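Local coordinates for protein proline dehydrogenase (PDB 3HAZ) that probably oxidises proline to glutamate in two steps, pairing an FAD-dependent proline dehydrogenase with an NAD-dependent aldehyde dehydrogenase of the Rossmann-like ALDH fold, at residues F563-A575 with T671-K683. Sequence-based numbering, arbitrary orientation.
Sequences FAGWSRTPAGIRA and TAALMAGNSVVAK. With NAD (nicotinamide-adenine-dinucleotide), chain D.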
ATOM      1  N   PHE A 563     -17.793  40.232 -15.277  1.00 33.51           N
ATOM      2  CA  PHE A 563     -16.563  39.468 -15.093  1.00 33.75           C
ATOM      3  C   PHE A 563     -16.203  39.288 -13.620  1.00 34.72           C
ATOM      4  O   PHE A 563     -15.828  38.195 -13.204  1.00 31.90           O
ATOM      5  CB  PHE A 563     -15.404  40.120 -15.859  1.00 32.70           C
ATOM      6  CG  PHE A 563     -14.037  39.659 -15.411  1.00 33.17           C
ATOM      7  CD1 PHE A 563     -13.589  38.378 -15.699  1.00 28.12           C
ATOM      8  CD2 PHE A 563     -13.196  40.515 -14.718  1.00 28.86           C
ATOM      9  CE1 PHE A 563     -12.333  37.953 -15.288  1.00 25.48           C
ATOM     10  CE2 PHE A 563     -11.936  40.102 -14.309  1.00 29.55           C
ATOM     11  CZ  PHE A 563     -11.505  38.814 -14.598  1.00 28.43           C
ATOM     12  N   ALA A 564     -16.325  40.359 -12.836  1.00 30.60           N
ATOM     13  CA  ALA A 564     -15.993  40.324 -11.405  1.00 27.99           C
ATOM     14  C   ALA A 564     -16.672  39.178 -10.650  1.00 32.28           C
ATOM     15  O   ALA A 564     -16.018  38.416  -9.934  1.00 30.78           O
ATOM     16  CB  ALA A 564     -16.328  41.668 -10.743  1.00 28.35           C
ATOM     17  N   GLY A 565     -17.988  39.064 -10.802  1.00 30.10           N
ATOM     18  CA  GLY A 565     -18.733  38.001 -10.152  1.00 29.92           C
ATOM     19  C   GLY A 565     -18.491  36.603 -10.719  1.00 32.12           C
ATOM     20  O   GLY A 565     -18.408  35.626  -9.970  1.00 29.51           O
ATOM     21  N   TRP A 566     -18.392  36.486 -12.041  1.00 31.64           N
ATOM     22  CA  TRP A 566     -18.187  35.170 -12.644  1.00 26.78           C
ATOM     23  C   TRP A 566     -16.816  34.624 -12.281  1.00 23.44           C
ATOM     24  O   TRP A 566     -16.683  33.469 -11.885  1.00 28.94           O
ATOM     25  CB  TRP A 566     -18.349  35.209 -14.167  1.00 22.05           C
ATOM     26  CG  TRP A 566     -18.198  33.864 -14.804  1.00 27.23           C
ATOM     27  CD1 TRP A 566     -17.267  33.494 -15.735  1.00 26.92           C
ATOM     28  CD2 TRP A 566     -18.990  32.696 -14.545  1.00 23.72           C
ATOM     29  NE1 TRP A 566     -17.436  32.173 -16.073  1.00 27.72           N
ATOM     30  CE2 TRP A 566     -18.489  31.662 -15.361  1.00 26.00           C
ATOM     31  CE3 TRP A 566     -20.076  32.427 -13.706  1.00 26.12           C
ATOM     32  CZ2 TRP A 566     -19.037  30.380 -15.366  1.00 23.62           C
ATOM     33  CZ3 TRP A 566     -20.619  31.155 -13.709  1.00 24.60           C
ATOM     34  CH2 TRP A 566     -20.103  30.147 -14.537  1.00 26.79           C
ATOM     35  N   SER A 567     -15.799  35.467 -12.407  1.00 23.42           N
ATOM     36  CA  SER A 567     -14.438  35.056 -12.104  1.00 27.20           C
ATOM     37  C   SER A 567     -14.324  34.551 -10.669  1.00 25.38           C
ATOM     38  O   SER A 567     -13.504  33.684 -10.379  1.00 28.25           O
ATOM     39  CB  SER A 567     -13.470  36.217 -12.313  1.00 27.88           C
ATOM     40  OG  SER A 567     -13.658  37.202 -11.312  1.00 34.64           O
ATOM     41  N   ARG A 568     -15.144  35.103  -9.775  1.00 27.93           N
ATOM     42  CA  ARG A 568     -15.085  34.752  -8.359  1.00 25.95           C
ATOM     43  C   ARG A 568     -16.064  33.642  -7.982  1.00 30.65           C
ATOM     44  O   ARG A 568     -16.105  33.200  -6.830  1.00 31.42           O
ATOM     45  CB  ARG A 568     -15.320  35.992  -7.489  1.00 38.05           C
ATOM     46  CG  ARG A 568     -14.170  36.983  -7.523  1.00 41.38           C
ATOM     47  CD  ARG A 568     -14.558  38.327  -6.915  1.00 48.02           C
ATOM     48  NE  ARG A 568     -13.424  39.249  -6.902  1.00 52.70           N
ATOM     49  CZ  ARG A 568     -12.964  39.891  -7.974  1.00 49.86           C
ATOM     50  NH1 ARG A 568     -11.923  40.706  -7.863  1.00 50.99           N
ATOM     51  NH2 ARG A 568     -13.542  39.721  -9.157  1.00 43.49           N
ATOM     52  N   THR A 569     -16.861  33.195  -8.946  1.00 26.65           N
ATOM     53  CA  THR A 569     -17.685  32.008  -8.737  1.00 29.08           C
ATOM     54  C   THR A 569     -16.796  30.761  -8.622  1.00 31.10           C
ATOM     55  O   THR A 569     -15.912  30.548  -9.449  1.00 36.26           O
ATOM     56  CB  THR A 569     -18.709  31.848  -9.871  1.00 31.94           C
ATOM     57  OG1 THR A 569     -19.581  32.986  -9.874  1.00 33.34           O
ATOM     58  CG2 THR A 569     -19.530  30.573  -9.689  1.00 24.68           C
ATOM     59  N   PRO A 570     -17.011  29.943  -7.579  1.00 31.28           N
ATOM     60  CA  PRO A 570     -16.205  28.727  -7.379  1.00 30.90           C
ATOM     61  C   PRO A 570     -16.121  27.845  -8.632  1.00 30.34           C
ATOM     62  O   PRO A 570     -17.116  27.685  -9.343  1.00 28.78           O
ATOM     63  CB  PRO A 570     -16.952  27.992  -6.262  1.00 29.90           C
ATOM     64  CG  PRO A 570     -17.618  29.105  -5.474  1.00 35.79           C
ATOM     65  CD  PRO A 570     -17.972  30.171  -6.482  1.00 28.85           C
ATOM     66  N   ALA A 571     -14.943  27.276  -8.886  1.00 25.64           N
ATOM     67  CA  ALA A 571     -14.717  26.458 -10.076  1.00 27.84           C
ATOM     68  C   ALA A 571     -15.701  25.291 -10.193  1.00 22.92           C
ATOM     69  O   ALA A 571     -16.155  24.958 -11.290  1.00 26.29           O
ATOM     70  CB  ALA A 571     -13.278  25.954 -10.116  1.00 25.87           C
ATOM     71  N   GLY A 572     -16.031  24.675  -9.063  1.00 21.76           N
ATOM     72  CA  GLY A 572     -16.973  23.567  -9.055  1.00 22.92           C
ATOM     73  C   GLY A 572     -18.338  23.984  -9.573  1.00 25.30           C
ATOM     74  O   GLY A 572     -19.031  23.211 -10.241  1.00 26.41           O
ATOM     75  N   ILE A 573     -18.723  25.218  -9.270  1.00 24.14           N
ATOM     76  CA  ILE A 573     -20.002  25.744  -9.732  1.00 29.61           C
ATOM     77  C   ILE A 573     -19.964  26.060 -11.231  1.00 31.35           C
ATOM     78  O   ILE A 573     -20.940  25.826 -11.946  1.00 27.55           O
ATOM     79  CB  ILE A 573     -20.439  26.979  -8.911  1.00 33.36           C
ATOM     80  CG1 ILE A 573     -20.655  26.581  -7.446  1.00 35.56           C
ATOM     81  CG2 ILE A 573     -21.710  27.595  -9.487  1.00 25.84           C
ATOM     82  CD1 ILE A 573     -21.087  27.729  -6.552  1.00 40.71           C
ATOM     83  N   ARG A 574     -18.836  26.578 -11.712  1.00 27.23           N
ATOM     84  CA  ARG A 574     -18.684  26.812 -13.145  1.00 25.31           C
ATOM     85  C   ARG A 574     -18.706  25.475 -13.893  1.00 22.29           C
ATOM     86  O   ARG A 574     -19.378  25.334 -14.916  1.00 23.61           O
ATOM     87  CB  ARG A 574     -17.397  27.585 -13.455  1.00 23.73           C
ATOM     88  CG  ARG A 574     -17.182  28.824 -12.590  1.00 30.34           C
ATOM     89  CD  ARG A 574     -16.232  29.828 -13.240  1.00 27.95           C
ATOM     90  NE  ARG A 574     -14.867  29.323 -13.371  1.00 26.02           N
ATOM     91  CZ  ARG A 574     -13.869  29.611 -12.536  1.00 31.55           C
ATOM     92  NH1 ARG A 574     -14.074  30.399 -11.493  1.00 34.79           N
ATOM     93  NH2 ARG A 574     -12.657  29.108 -12.746  1.00 29.32           N
ATOM     94  N   ALA A 575     -17.985  24.494 -13.360  1.00 21.81           N
ATOM     95  CA  ALA A 575     -17.924  23.163 -13.964  1.00 25.08           C
ATOM     96  C   ALA A 575     -19.304  22.520 -14.024  1.00 28.04           C
ATOM     97  O   ALA A 575     -19.665  21.862 -15.010  1.00 26.11           O
ATOM     98  CB  ALA A 575     -16.951  22.274 -13.191  1.00 20.25           C
ATOM     99  N   THR A 671     -17.202  27.761 -23.737  1.00 25.74           N
ATOM    100  CA  THR A 671     -17.163  27.090 -22.441  1.00 23.95           C
ATOM    101  C   THR A 671     -15.750  27.034 -21.861  1.00 22.65           C
ATOM    102  O   THR A 671     -15.578  27.042 -20.649  1.00 21.72           O
ATOM    103  CB  THR A 671     -17.750  25.660 -22.499  1.00 26.55           C
ATOM    104  OG1 THR A 671     -17.010  24.867 -23.439  1.00 26.57           O
ATOM    105  CG2 THR A 671     -19.225  25.693 -22.897  1.00 20.59           C
ATOM    106  N   ALA A 672     -14.739  26.982 -22.720  1.00 23.24           N
ATOM    107  CA  ALA A 672     -13.363  27.029 -22.237  1.00 23.21           C
ATOM    108  C   ALA A 672     -13.098  28.356 -21.530  1.00 20.35           C
ATOM    109  O   ALA A 672     -12.613  28.375 -20.401  1.00 19.81           O
ATOM    110  CB  ALA A 672     -12.390  26.842 -23.375  1.00 21.82           C
ATOM    111  N   ALA A 673     -13.411  29.457 -22.212  1.00 24.36           N
ATOM    112  CA  ALA A 673     -13.229  30.804 -21.666  1.00 19.30           C
ATOM    113  C   ALA A 673     -14.018  30.977 -20.372  1.00 22.17           C
ATOM    114  O   ALA A 673     -13.486  31.449 -19.364  1.00 23.29           O
ATOM    115  CB  ALA A 673     -13.655  31.852 -22.698  1.00 20.74           C
ATOM    116  N   LEU A 674     -15.288  30.587 -20.409  1.00 22.30           N
ATOM    117  CA  LEU A 674     -16.144  30.605 -19.228  1.00 23.50           C
ATOM    118  C   LEU A 674     -15.574  29.770 -18.085  1.00 25.94           C
ATOM    119  O   LEU A 674     -15.550  30.215 -16.927  1.00 22.76           O
ATOM    120  CB  LEU A 674     -17.545  30.102 -19.579  1.00 21.42           C
ATOM    121  CG  LEU A 674     -18.442  31.023 -20.402  1.00 25.48           C
ATOM    122  CD1 LEU A 674     -19.682  30.265 -20.866  1.00 27.47           C
ATOM    123  CD2 LEU A 674     -18.822  32.288 -19.611  1.00 19.78           C
ATOM    124  N   MET A 675     -15.112  28.561 -18.397  1.00 25.07           N
ATOM    125  CA  MET A 675     -14.594  27.675 -17.355  1.00 26.23           C
ATOM    126  C   MET A 675     -13.388  28.294 -16.651  1.00 23.78           C
ATOM    127  O   MET A 675     -13.207  28.122 -15.442  1.00 22.91           O
ATOM    128  CB  MET A 675     -14.242  26.288 -17.908  1.00 26.76           C
ATOM    129  CG  MET A 675     -13.799  25.302 -16.829  1.00 17.09           C
ATOM    130  SD  MET A 675     -15.129  24.873 -15.672  1.00 25.24           S
ATOM    131  CE  MET A 675     -14.242  24.992 -14.118  1.00 26.25           C
ATOM    132  N   ALA A 676     -12.574  29.022 -17.406  1.00 22.42           N
ATOM    133  CA  ALA A 676     -11.377  29.649 -16.852  1.00 19.36           C
ATOM    134  C   ALA A 676     -11.697  30.870 -15.988  1.00 26.41           C
ATOM    135  O   ALA A 676     -10.810  31.428 -15.342  1.00 32.36           O
ATOM    136  CB  ALA A 676     -10.422  30.028 -17.960  1.00 11.73           C
ATOM    137  N   GLY A 677     -12.961  31.284 -15.986  1.00 25.41           N
ATOM    138  CA  GLY A 677     -13.398  32.381 -15.142  1.00 28.34           C
ATOM    139  C   GLY A 677     -13.541  33.703 -15.878  1.00 32.51           C
ATOM    140  O   GLY A 677     -13.634  34.760 -15.261  1.00 34.69           O
ATOM    141  N   ASN A 678     -13.544  33.645 -17.204  1.00 23.92           N
ATOM    142  CA  ASN A 678     -13.753  34.832 -18.025  1.00 23.60           C
ATOM    143  C   ASN A 678     -15.217  35.015 -18.377  1.00 27.52           C
ATOM    144  O   ASN A 678     -15.959  34.041 -18.495  1.00 24.66           O
ATOM    145  CB  ASN A 678     -12.980  34.702 -19.333  1.00 22.91           C
ATOM    146  CG  ASN A 678     -11.513  34.453 -19.117  1.00 28.05           C
ATOM    147  OD1 ASN A 678     -10.764  35.378 -18.815  1.00 24.08           O
ATOM    148  ND2 ASN A 678     -11.083  33.197 -19.290  1.00 22.21           N
ATOM    149  N   SER A 679     -15.635  36.264 -18.555  1.00 30.07           N
ATOM    150  CA  SER A 679     -16.904  36.514 -19.223  1.00 28.80           C
ATOM    151  C   SER A 679     -16.630  36.482 -20.724  1.00 26.92           C
ATOM    152  O   SER A 679     -15.475  36.589 -21.154  1.00 27.49           O
ATOM    153  CB  SER A 679     -17.516  37.850 -18.787  1.00 28.28           C
ATOM    154  OG  SER A 679     -16.652  38.929 -19.081  1.00 25.99           O
ATOM    155  N   VAL A 680     -17.675  36.315 -21.523  1.00 22.11           N
ATOM    156  CA  VAL A 680     -17.484  36.142 -22.954  1.00 24.70           C
ATOM    157  C   VAL A 680     -18.464  36.946 -23.806  1.00 28.26           C
ATOM    158  O   VAL A 680     -19.660  37.013 -23.511  1.00 28.03           O
ATOM    159  CB  VAL A 680     -17.586  34.649 -23.343  1.00 30.36           C
ATOM    160  CG1 VAL A 680     -17.330  34.463 -24.828  1.00 20.64           C
ATOM    161  CG2 VAL A 680     -16.608  33.823 -22.522  1.00 32.62           C
ATOM    162  N   VAL A 681     -17.934  37.573 -24.850  1.00 25.08           N
ATOM    163  CA  VAL A 681     -18.756  38.077 -25.939  1.00 28.20           C
ATOM    164  C   VAL A 681     -18.456  37.219 -27.164  1.00 29.53           C
ATOM    165  O   VAL A 681     -17.317  37.170 -27.636  1.00 29.07           O
ATOM    166  CB  VAL A 681     -18.486  39.568 -26.239  1.00 30.82           C
ATOM    167  CG1 VAL A 681     -19.284  40.015 -27.460  1.00 34.56           C
ATOM    168  CG2 VAL A 681     -18.842  40.428 -25.024  1.00 28.57           C
ATOM    169  N   ALA A 682     -19.475  36.525 -27.658  1.00 28.03           N
ATOM    170  CA  ALA A 682     -19.305  35.574 -28.753  1.00 29.94           C
ATOM    171  C   ALA A 682     -19.941  36.083 -30.039  1.00 33.60           C
ATOM    172  O   ALA A 682     -21.099  36.507 -30.042  1.00 35.23           O
ATOM    173  CB  ALA A 682     -19.912  34.226 -28.371  1.00 24.26           C
ATOM    174  N   LYS A 683     -19.182  36.046 -31.132  1.00 31.37           N
ATOM    175  CA  LYS A 683     -19.734  36.370 -32.445  1.00 35.14           C
ATOM    176  C   LYS A 683     -19.610  35.174 -33.377  1.00 33.06           C
ATOM    177  O   LYS A 683     -18.504  34.782 -33.753  1.00 28.42           O
ATOM    178  CB  LYS A 683     -19.051  37.589 -33.072  1.00 36.96           C
ATOM    179  CG  LYS A 683     -19.812  38.136 -34.283  1.00 44.16           C
ATOM    180  CD  LYS A 683     -18.887  38.701 -35.342  1.00 42.43           C
ATOM    181  CE  LYS A 683     -18.298  37.605 -36.210  1.00 41.89           C
ATOM    182  NZ  LYS A 683     -19.188  37.213 -37.346  1.00 42.74           N
TER
HETATM  183  PA  NAD D2003     -13.287  33.167 -41.792  0.55 28.07           P
HETATM  184  O1A NAD D2003     -11.758  33.733 -41.607  0.55 22.47           O
HETATM  185  O2A NAD D2003     -13.786  33.512 -43.134  0.55 33.15           O
HETATM  186  O5B NAD D2003     -14.232  33.893 -40.624  0.55 37.48           O
HETATM  187  C5B NAD D2003     -14.601  33.144 -39.473  0.55 36.36           C
HETATM  188  C4B NAD D2003     -15.102  34.059 -38.345  0.55 35.10           C
HETATM  189  O4B NAD D2003     -14.332  35.309 -38.161  0.55 35.05           O
HETATM  190  C3B NAD D2003     -16.576  34.607 -38.524  0.55 23.68           C
HETATM  191  O3B NAD D2003     -17.490  34.506 -37.475  0.55 29.06           O
HETATM  192  C2B NAD D2003     -16.316  35.950 -39.200  0.55 31.06           C
HETATM  193  O2B NAD D2003     -17.391  36.819 -39.479  0.55 31.57           O
HETATM  194  C1B NAD D2003     -15.184  36.426 -38.396  0.55 34.41           C
HETATM  195  N9A NAD D2003     -14.442  37.491 -39.086  0.55 37.28           N
HETATM  196  C8A NAD D2003     -14.349  37.701 -40.424  0.55 37.20           C
HETATM  197  N7A NAD D2003     -13.520  38.843 -40.631  0.55 37.31           N
HETATM  198  C5A NAD D2003     -13.109  39.319 -39.365  0.55 39.31           C
HETATM  199  C6A NAD D2003     -12.306  40.389 -38.988  0.55 36.32           C
HETATM  200  N6A NAD D2003     -11.722  41.246 -40.007  0.55 33.86           N
HETATM  201  N1A NAD D2003     -12.065  40.630 -37.673  0.55 37.26           N
HETATM  202  C2A NAD D2003     -12.623  39.810 -36.707  0.55 37.56           C
HETATM  203  N3A NAD D2003     -13.414  38.756 -37.076  0.55 37.47           N
HETATM  204  C4A NAD D2003     -13.658  38.511 -38.410  0.55 36.06           C
HETATM  205  O3  NAD D2003     -13.340  31.511 -41.529  0.55 43.06           O
HETATM  206  PN  NAD D2003     -14.672  30.636 -42.037  0.55 40.60           P
HETATM  207  O1N NAD D2003     -14.982  30.995 -43.633  0.55 53.52           O
HETATM  208  O2N NAD D2003     -15.831  30.967 -41.207  0.55 31.14           O
HETATM  209  O5D NAD D2003     -14.361  29.002 -41.902  0.55 40.85           O
HETATM  210  C5D NAD D2003     -13.434  28.386 -42.784  0.55 39.49           C
HETATM  211  C4D NAD D2003     -11.984  28.437 -42.258  0.55 37.60           C
HETATM  212  O4D NAD D2003     -11.798  28.210 -40.794  0.55 30.05           O
HETATM  213  C3D NAD D2003     -10.849  27.553 -42.933  0.55 19.55           C
HETATM  214  O3D NAD D2003      -9.716  28.185 -43.478  0.55 15.19           O
HETATM  215  C2D NAD D2003     -10.653  26.484 -41.836  0.55 29.69           C
HETATM  216  O2D NAD D2003      -9.679  25.467 -41.966  0.55 32.90           O
HETATM  217  C1D NAD D2003     -10.728  27.305 -40.614  0.55 26.77           C
HETATM  218  N1N NAD D2003     -11.034  26.420 -39.483  0.55 26.34           N
HETATM  219  C2N NAD D2003      -9.978  25.892 -38.717  0.55 22.54           C
HETATM  220  C3N NAD D2003     -10.275  24.997 -37.602  0.55 24.47           C
HETATM  221  C7N NAD D2003      -9.120  24.429 -36.758  0.55 17.17           C
HETATM  222  O7N NAD D2003      -9.362  23.883 -35.742  0.55 20.78           O
HETATM  223  N7N NAD D2003      -7.746  24.684 -37.140  0.55 18.34           N
HETATM  224  C4N NAD D2003     -11.682  24.646 -37.286  0.55 34.79           C
HETATM  225  C5N NAD D2003     -12.729  25.174 -38.046  0.55 31.67           C
HETATM  226  C6N NAD D2003     -12.432  26.084 -39.175  0.55 26.83           C
HETATM  227  O   HOH W   1     -10.135  30.782 -12.496  1.00 33.77           O
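Arg574 and Trp566 donate to consecutive carbonyls, Met675 O and Leu674 O, at the C-terminal end of helix 664-675, where a Schellman motif at Gly677 turns the chain into strand 679-683 of the aldehyde dehydrogenase NAD-binding domain. This helix-turn-strand unit is held against the junction of helices 549-567 and 571-587. Arg574 grips Met675 O side-on, NE and NH2 both lying 2.9 Å from that one oxygen, which sits near the guanidinium plane; NE approaches from above the carbonyl plane. The bend at chi3 (-66°) turns the guanidinium back onto the helix end, between Ala571 CA over one face and Gly677 CA over the other. A water links NH2, weakly, to Ala676 O. The single positive charge of this guanidinium at a helix C-terminus probably interacts favourably with the helix dipole. A leucine in place of Arg574 would probably leave Met675 O without both side-chain donors and Gly677 without the flat group packed against it. Trp566, its CG anti to the backbone N (chi1 -178°), lays its indole edge along the turn, and NE1 bonds Leu674 O at 2.8 Å with a bent N-H...O angle of 144°. Gly677 N reaches the same oxygen from the opposite face of the carbonyl plane.

Van der Waals contacts flank these bonds. The apolar ones join Met675 CE to Ala571 CB and, at 3.9 Å, to Ala575 CB, and Leu674 CD2 to Trp566 CE2. Arg574 CD rests over one face of the indole, and Phe563 brings CE1 to within 3.4 Å of Gly677 O. Ser679 OG, bonded to Ala559 O, stands against Phe563 CB. From this turn the strand runs to Lys683, whose NZ donates to O2B of NAD at 2.8 Å.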